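Local coordinates for protein EvpC (Edwardsiella tarda, PDB 3EAA) that is a secreted Hcp-family component of the type VI secretion system and probably builds its inner tube from hexameric rings, at residues T5-D10 with S55-T60; K23-L28 with D64-K69. All coordinates share one frame; numbering follows the deposited sequence.

Contact 1. Residues T5-D10 with S55-T60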
loop_
_atom_site.group_PDB
_atom_site.type_symbol
_atom_site.label_atom_id
_atom_site.label_comp_id
_atom_site.label_asym_id
_atom_site.label_seq_id
_atom_site.Cartn_x
_atom_site.Cartn_y
_atom_site.Cartn_z
ATOM N N THR A 5 29.516 -3.172 -3.380
ATOM C CA THR A 5 29.267 -3.499 -4.782
ATOM C C THR A 5 29.858 -2.491 -5.781
ATOM O O THR A 5 29.604 -1.288 -5.694
ATOM C CB THR A 5 27.762 -3.598 -5.036
ATOM O OG1 THR A 5 27.131 -4.183 -3.902
ATOM C CG2 THR A 5 27.476 -4.440 -6.272
ATOM N N TYR A 6 30.632 -2.987 -6.740
ATOM C CA TYR A 6 31.178 -2.136 -7.791
ATOM C C TYR A 6 30.745 -2.628 -9.159
ATOM O O TYR A 6 30.453 -3.801 -9.336
ATOM C CB TYR A 6 32.708 -2.094 -7.745
ATOM C CG TYR A 6 33.310 -1.876 -6.372
ATOM C CD1 TYR A 6 33.603 -2.950 -5.543
ATOM C CD2 TYR A 6 33.608 -0.600 -5.913
ATOM C CE1 TYR A 6 34.164 -2.760 -4.288
ATOM C CE2 TYR A 6 34.169 -0.399 -4.659
ATOM C CZ TYR A 6 34.442 -1.484 -3.853
ATOM O OH TYR A 6 35.004 -1.309 -2.608
ATOM N N ILE A 7 30.735 -1.730 -10.135
ATOM C CA ILE A 7 30.304 -2.089 -11.481
ATOM C C ILE A 7 31.097 -1.356 -12.568
ATOM O O ILE A 7 31.323 -0.152 -12.476
ATOM C CB ILE A 7 28.795 -1.841 -11.666
ATOM C CG1 ILE A 7 28.244 -2.716 -12.790
ATOM C CG2 ILE A 7 28.505 -0.361 -11.919
ATOM C CD1 ILE A 7 26.765 -2.557 -12.997
ATOM N N LYS A 8 31.509 -2.093 -13.598
ATOM C CA LYS A 8 32.374 -1.551 -14.646
ATOM C C LYS A 8 31.755 -1.523 -16.043
ATOM O O LYS A 8 31.136 -2.492 -16.487
ATOM C CB LYS A 8 33.688 -2.317 -14.707
ATOM C CG LYS A 8 34.440 -2.108 -16.004
ATOM C CD LYS A 8 35.805 -2.761 -15.949
ATOM C CE LYS A 8 36.712 -2.232 -17.051
ATOM N NZ LYS A 8 38.163 -2.420 -16.733
ATOM N N LEU A 9 31.948 -0.392 -16.722
ATOM C CA LEU A 9 31.470 -0.171 -18.084
ATOM C C LEU A 9 32.632 0.228 -18.968
ATOM O O LEU A 9 33.525 0.961 -18.541
ATOM C CB LEU A 9 30.458 0.964 -18.118
ATOM C CG LEU A 9 28.970 0.700 -17.923
ATOM C CD1 LEU A 9 28.317 1.972 -17.416
ATOM C CD2 LEU A 9 28.322 0.246 -19.219
ATOM N N ASP A 10 32.603 -0.239 -20.210
ATOM C CA ASP A 10 33.678 0.024 -21.156
ATOM C C ASP A 10 33.754 1.493 -21.540
ATOM O O ASP A 10 32.819 2.042 -22.121
ATOM C CB ASP A 10 33.512 -0.850 -22.395
ATOM C CG ASP A 10 33.684 -2.316 -22.082
ATOM O OD1 ASP A 10 34.638 -2.643 -21.339
ATOM O OD2 ASP A 10 32.873 -3.136 -22.567
ATOM N N SER A 55 15.812 -11.100 -16.398
ATOM C CA SER A 55 15.461 -9.729 -16.089
ATOM C C SER A 55 16.496 -8.660 -16.235
ATOM O O SER A 55 17.636 -8.928 -16.260
ATOM C CB SER A 55 14.773 -9.607 -14.742
ATOM O OG SER A 55 15.639 -9.261 -13.744
ATOM N N VAL A 56 16.085 -7.423 -16.362
ATOM C CA VAL A 56 17.067 -6.364 -16.399
ATOM C C VAL A 56 17.772 -6.344 -15.053
ATOM O O VAL A 56 17.273 -6.911 -14.076
ATOM C CB VAL A 56 16.392 -5.019 -16.669
ATOM C CG1 VAL A 56 17.422 -3.940 -16.848
ATOM C CG2 VAL A 56 15.520 -5.121 -17.909
ATOM N N LEU A 57 18.945 -5.723 -15.011
ATOM C CA LEU A 57 19.640 -5.502 -13.753
ATOM C C LEU A 57 19.319 -4.091 -13.318
ATOM O O LEU A 57 19.385 -3.167 -14.121
ATOM C CB LEU A 57 21.143 -5.642 -13.941
ATOM C CG LEU A 57 22.000 -5.157 -12.774
ATOM C CD1 LEU A 57 22.158 -6.240 -11.729
ATOM C CD2 LEU A 57 23.361 -4.713 -13.261
ATOM N N ARG A 58 18.948 -3.920 -12.055
ATOM C CA ARG A 58 18.567 -2.602 -11.563
ATOM C C ARG A 58 19.595 -2.056 -10.606
ATOM O O ARG A 58 19.683 -2.469 -9.453
ATOM C CB ARG A 58 17.220 -2.648 -10.851
ATOM C CG ARG A 58 16.059 -2.911 -11.757
ATOM C CD ARG A 58 14.773 -2.530 -11.088
ATOM N NE ARG A 58 14.475 -1.114 -11.238
ATOM C CZ ARG A 58 13.262 -0.608 -11.052
ATOM N NH1 ARG A 58 12.265 -1.416 -10.713
ATOM N NH2 ARG A 58 13.040 0.693 -11.203
ATOM N N VAL A 59 20.359 -1.092 -11.072
ATOM C CA VAL A 59 21.413 -0.569 -10.240
ATOM C C VAL A 59 20.952 0.657 -9.472
ATOM O O VAL A 59 20.172 1.452 -9.970
ATOM C CB VAL A 59 22.675 -0.292 -11.069
ATOM C CG1 VAL A 59 23.506 0.818 -10.443
ATOM C CG2 VAL A 59 23.473 -1.565 -11.195
ATOM N N THR A 60 21.427 0.787 -8.242
ATOM C CA THR A 60 21.213 2.001 -7.474
ATOM C C THR A 60 22.557 2.597 -7.064
ATOM O O THR A 60 23.463 1.876 -6.660
ATOM C CB THR A 60 20.339 1.753 -6.230
ATOM O OG1 THR A 60 19.103 1.164 -6.634
ATOM C CG2 THR A 60 20.042 3.055 -5.520
#
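Ile-7 meets Leu-57 and Val-59 without any flat group taking part; all three are branched aliphatic side chains that touch through methyl groups, so no ring faces or edges enter the interface. An aromatic ring lies beside it instead: Phe-128, on strand 123-129, packs against both Leu-57 and Val-59. The ring of Tyr-6, the neighbour of Ile-7 in sequence, stacks on His-21 well apart from this cluster.

The evidence for the packing is a compact triangle of methyl carbons. Ile-7 CD1 lies 4.0 Å from Leu-57 CD2, the two side chains reaching toward each other tip to tip. The same Ile-7 CD1 is 3.9 Å from Val-59 CG2, where the side chains cross obliquely. Leu-57 CD2 and Val-59 CG2 are themselves 3.8 Å apart, so CD1 rests against a pair of adjoining methyls rather than on one alone. The long branch of Ile-7 can deliver this end because it is extended: CG1 lies opposite the backbone N (chi1 -156°) and CD1 continues straight on (chi2 178°). Val-59 CG2 is the methyl set beside its own backbone N.

No hydrogen bond joins the two segments, and the nearest CA atoms, those of Ile-7 and Val-59, are 9.1 Å apart, too far for neighbouring strands of one sheet. The strands instead belong to different sheets, 4-9 to the larger and 52-62 to the four-stranded one, and their buried side chains meet near the centre of the chain. Such apolar packing between facing sheets is what fills the interior of a beta-barrel, consistent with the Hcp fold.

Contact 2. Residues K23-L28 with D64-K69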
loop_
_atom_site.group_PDB
_atom_site.type_symbol
_atom_site.label_atom_id
_atom_site.label_comp_id
_atom_site.label_asym_id
_atom_site.label_seq_id
_atom_site.Cartn_x
_atom_site.Cartn_y
_atom_site.Cartn_z
ATOM N N LYS A 23 38.410 3.892 -10.250
ATOM C CA LYS A 23 37.531 4.597 -11.185
ATOM C C LYS A 23 36.286 3.792 -11.600
ATOM O O LYS A 23 35.530 4.203 -12.486
ATOM C CB LYS A 23 38.318 5.081 -12.411
ATOM C CG LYS A 23 39.230 6.271 -12.123
ATOM C CD LYS A 23 40.309 6.469 -13.194
ATOM C CE LYS A 23 39.934 7.543 -14.215
ATOM N NZ LYS A 23 41.130 8.088 -14.926
ATOM N N TRP A 24 36.074 2.651 -10.954
ATOM C CA TRP A 24 34.840 1.901 -11.124
ATOM C C TRP A 24 33.690 2.728 -10.594
ATOM O O TRP A 24 33.909 3.722 -9.910
ATOM C CB TRP A 24 34.902 0.615 -10.316
ATOM C CG TRP A 24 35.629 -0.480 -10.978
ATOM C CD1 TRP A 24 36.906 -0.449 -11.444
ATOM C CD2 TRP A 24 35.134 -1.797 -11.235
ATOM N NE1 TRP A 24 37.236 -1.664 -11.986
ATOM C CE2 TRP A 24 36.167 -2.509 -11.871
ATOM C CE3 TRP A 24 33.913 -2.438 -10.995
ATOM C CZ2 TRP A 24 36.020 -3.835 -12.268
ATOM C CZ3 TRP A 24 33.770 -3.756 -11.391
ATOM C CH2 TRP A 24 34.817 -4.439 -12.020
ATOM N N ILE A 25 32.465 2.300 -10.884
ATOM C CA ILE A 25 31.285 2.953 -10.331
ATOM C C ILE A 25 30.842 2.264 -9.046
ATOM O O ILE A 25 30.532 1.074 -9.052
ATOM C CB ILE A 25 30.094 2.924 -11.313
ATOM C CG1 ILE A 25 30.355 3.809 -12.535
ATOM C CG2 ILE A 25 28.812 3.342 -10.604
ATOM C CD1 ILE A 25 31.143 3.104 -13.635
ATOM N N GLU A 26 30.806 3.019 -7.953
ATOM C CA GLU A 26 30.327 2.507 -6.673
ATOM C C GLU A 26 28.803 2.376 -6.667
ATOM O O GLU A 26 28.082 3.326 -6.982
ATOM C CB GLU A 26 30.800 3.402 -5.516
ATOM C CG GLU A 26 32.307 3.323 -5.231
ATOM C CD GLU A 26 32.725 4.112 -3.995
ATOM O OE1 GLU A 26 31.936 4.980 -3.555
ATOM O OE2 GLU A 26 33.838 3.863 -3.464
ATOM N N VAL A 27 28.309 1.192 -6.314
ATOM C CA VAL A 27 26.867 0.948 -6.338
ATOM C C VAL A 27 26.358 0.382 -5.024
ATOM O O VAL A 27 27.060 -0.363 -4.344
ATOM C CB VAL A 27 26.441 0.034 -7.521
ATOM C CG1 VAL A 27 27.508 -0.995 -7.808
ATOM C CG2 VAL A 27 25.110 -0.635 -7.238
ATOM N N LEU A 28 25.132 0.754 -4.677
ATOM C CA LEU A 28 24.478 0.267 -3.468
ATOM C C LEU A 28 23.767 -1.073 -3.675
ATOM O O LEU A 28 24.198 -2.098 -3.147
ATOM C CB LEU A 28 23.487 1.305 -2.989
ATOM C CG LEU A 28 24.160 2.667 -3.085
ATOM C CD1 LEU A 28 23.174 3.794 -2.801
ATOM C CD2 LEU A 28 25.339 2.688 -2.123
ATOM N N ASP A 64 27.527 10.563 -9.777
ATOM C CA ASP A 64 28.961 10.691 -9.841
ATOM C C ASP A 64 29.351 11.228 -11.202
ATOM O O ASP A 64 28.600 11.967 -11.835
ATOM C CB ASP A 64 29.626 9.349 -9.558
ATOM C CG ASP A 64 28.855 8.207 -10.134
ATOM O OD1 ASP A 64 28.483 8.305 -11.319
ATOM O OD2 ASP A 64 28.622 7.219 -9.409
ATOM N N CYS A 65 30.538 10.848 -11.636
ATOM C CA CYS A 65 31.090 11.316 -12.886
ATOM C C CYS A 65 30.537 10.491 -14.031
ATOM O O CYS A 65 30.764 10.805 -15.197
ATOM C CB CYS A 65 32.600 11.151 -12.842
ATOM S SG CYS A 65 33.074 9.523 -12.265
ATOM N N ALA A 66 29.832 9.417 -13.699
ATOM C CA ALA A 66 29.325 8.534 -14.732
ATOM C C ALA A 66 27.928 8.956 -15.127
ATOM O O ALA A 66 27.470 8.658 -16.229
ATOM C CB ALA A 66 29.328 7.109 -14.257
ATOM N N SER A 67 27.266 9.659 -14.214
ATOM C CA SER A 67 25.909 10.126 -14.434
ATOM C C SER A 67 25.691 10.577 -15.866
ATOM O O SER A 67 24.910 9.974 -16.599
ATOM C CB SER A 67 25.589 11.277 -13.491
ATOM O OG SER A 67 25.950 10.937 -12.171
ATOM N N VAL A 68 26.396 11.630 -16.267
ATOM C CA VAL A 68 26.148 12.241 -17.565
ATOM C C VAL A 68 26.205 11.220 -18.691
ATOM O O VAL A 68 25.376 11.242 -19.598
ATOM C CB VAL A 68 27.100 13.403 -17.847
ATOM C CG1 VAL A 68 26.943 13.871 -19.282
ATOM C CG2 VAL A 68 26.818 14.547 -16.894
ATOM N N LYS A 69 27.164 10.309 -18.618
ATOM C CA LYS A 69 27.319 9.291 -19.651
ATOM C C LYS A 69 26.159 8.310 -19.570
ATOM O O LYS A 69 25.668 7.810 -20.581
ATOM C CB LYS A 69 28.642 8.561 -19.467
ATOM C CG LYS A 69 29.805 9.483 -19.075
ATOM C CD LYS A 69 30.733 9.801 -20.255
ATOM C CE LYS A 69 30.494 11.170 -20.887
ATOM N NZ LYS A 69 29.554 11.124 -22.032
#
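This is a small, buried, mainly apolar contact between a short strand, outermost in its sheet within this chain, and the turn that carries the chain from strand 52-62 into helix 67-76. Ile-25, on strand 25-27, is the residue that touches from its side; Asp-64 and Ala-66 receive it. The closest CA atoms, of Ile-25 and Ala-66, stand 7.4 Å apart, and no hydrogen bond spans the segments.

The two branches of Ile-25 have separate partners. Its CG1 lies 3.9 Å from Ala-66 CB, a plain methylene-to-methyl touch. Its CG2 lies 4.1 Å from Asp-64 OD2, with the two side chains crossing at about a right angle. The split follows from chi1 (-68°), which sets CG1 beside the backbone N and CG2 opposite it.

The other carboxylate oxygen makes a side-chain capping interaction at the approach to helix 67-76. Ala-66 N donates to Asp-64 OD1 at 3.0 Å, with an N-H...O angle of 149°, arriving on the anti side and 28° out of the carboxylate plane. A weak second capping bond comes from Ser-67 N, 3.4 Å from the same Asp-64 OD1. Lys-61, against which the Ile-25 side chain also packs, adds a salt bridge from NZ to OD1. Lys-69 pairs with Glu-153 of a second subunit, so the start of this helix takes part in a subunit interface.

Asp-64 therefore works on two fronts. Lys-61 and the N-H groups at OD1 would tend to favour ionisation, though nearby Glu-15 may partly oppose it, while OD2 is turned to the hydrocarbon of Ile-25.

How the contacts relate
Contacts 1 and 2 lie about 10 Å apart, centre to centre, and are connected through adjoining strands and the packing of Ile-7 on Ile-25. Strands 4-9 and 25-27 are antiparallel neighbours, tied by a probable hydrogen bond from Val-27 N to Thr-5 O (2.9 Å). Their isoleucines pack side by side, with Ile-7 CG2 3.9 Å from Ile-25 CG2. Leu-28 N probably bonds to Thr-60 O at 2.8 Å, linking the end of 23-28 to strand 52-62. The segments alternate along the chain, in the order 5-10, 23-28, 55-60, 64-69, and strand 52-62 leads into helix 67-76. Contact 1 is deeper, about 4 Å from the chain centre against 13 Å for contact 2.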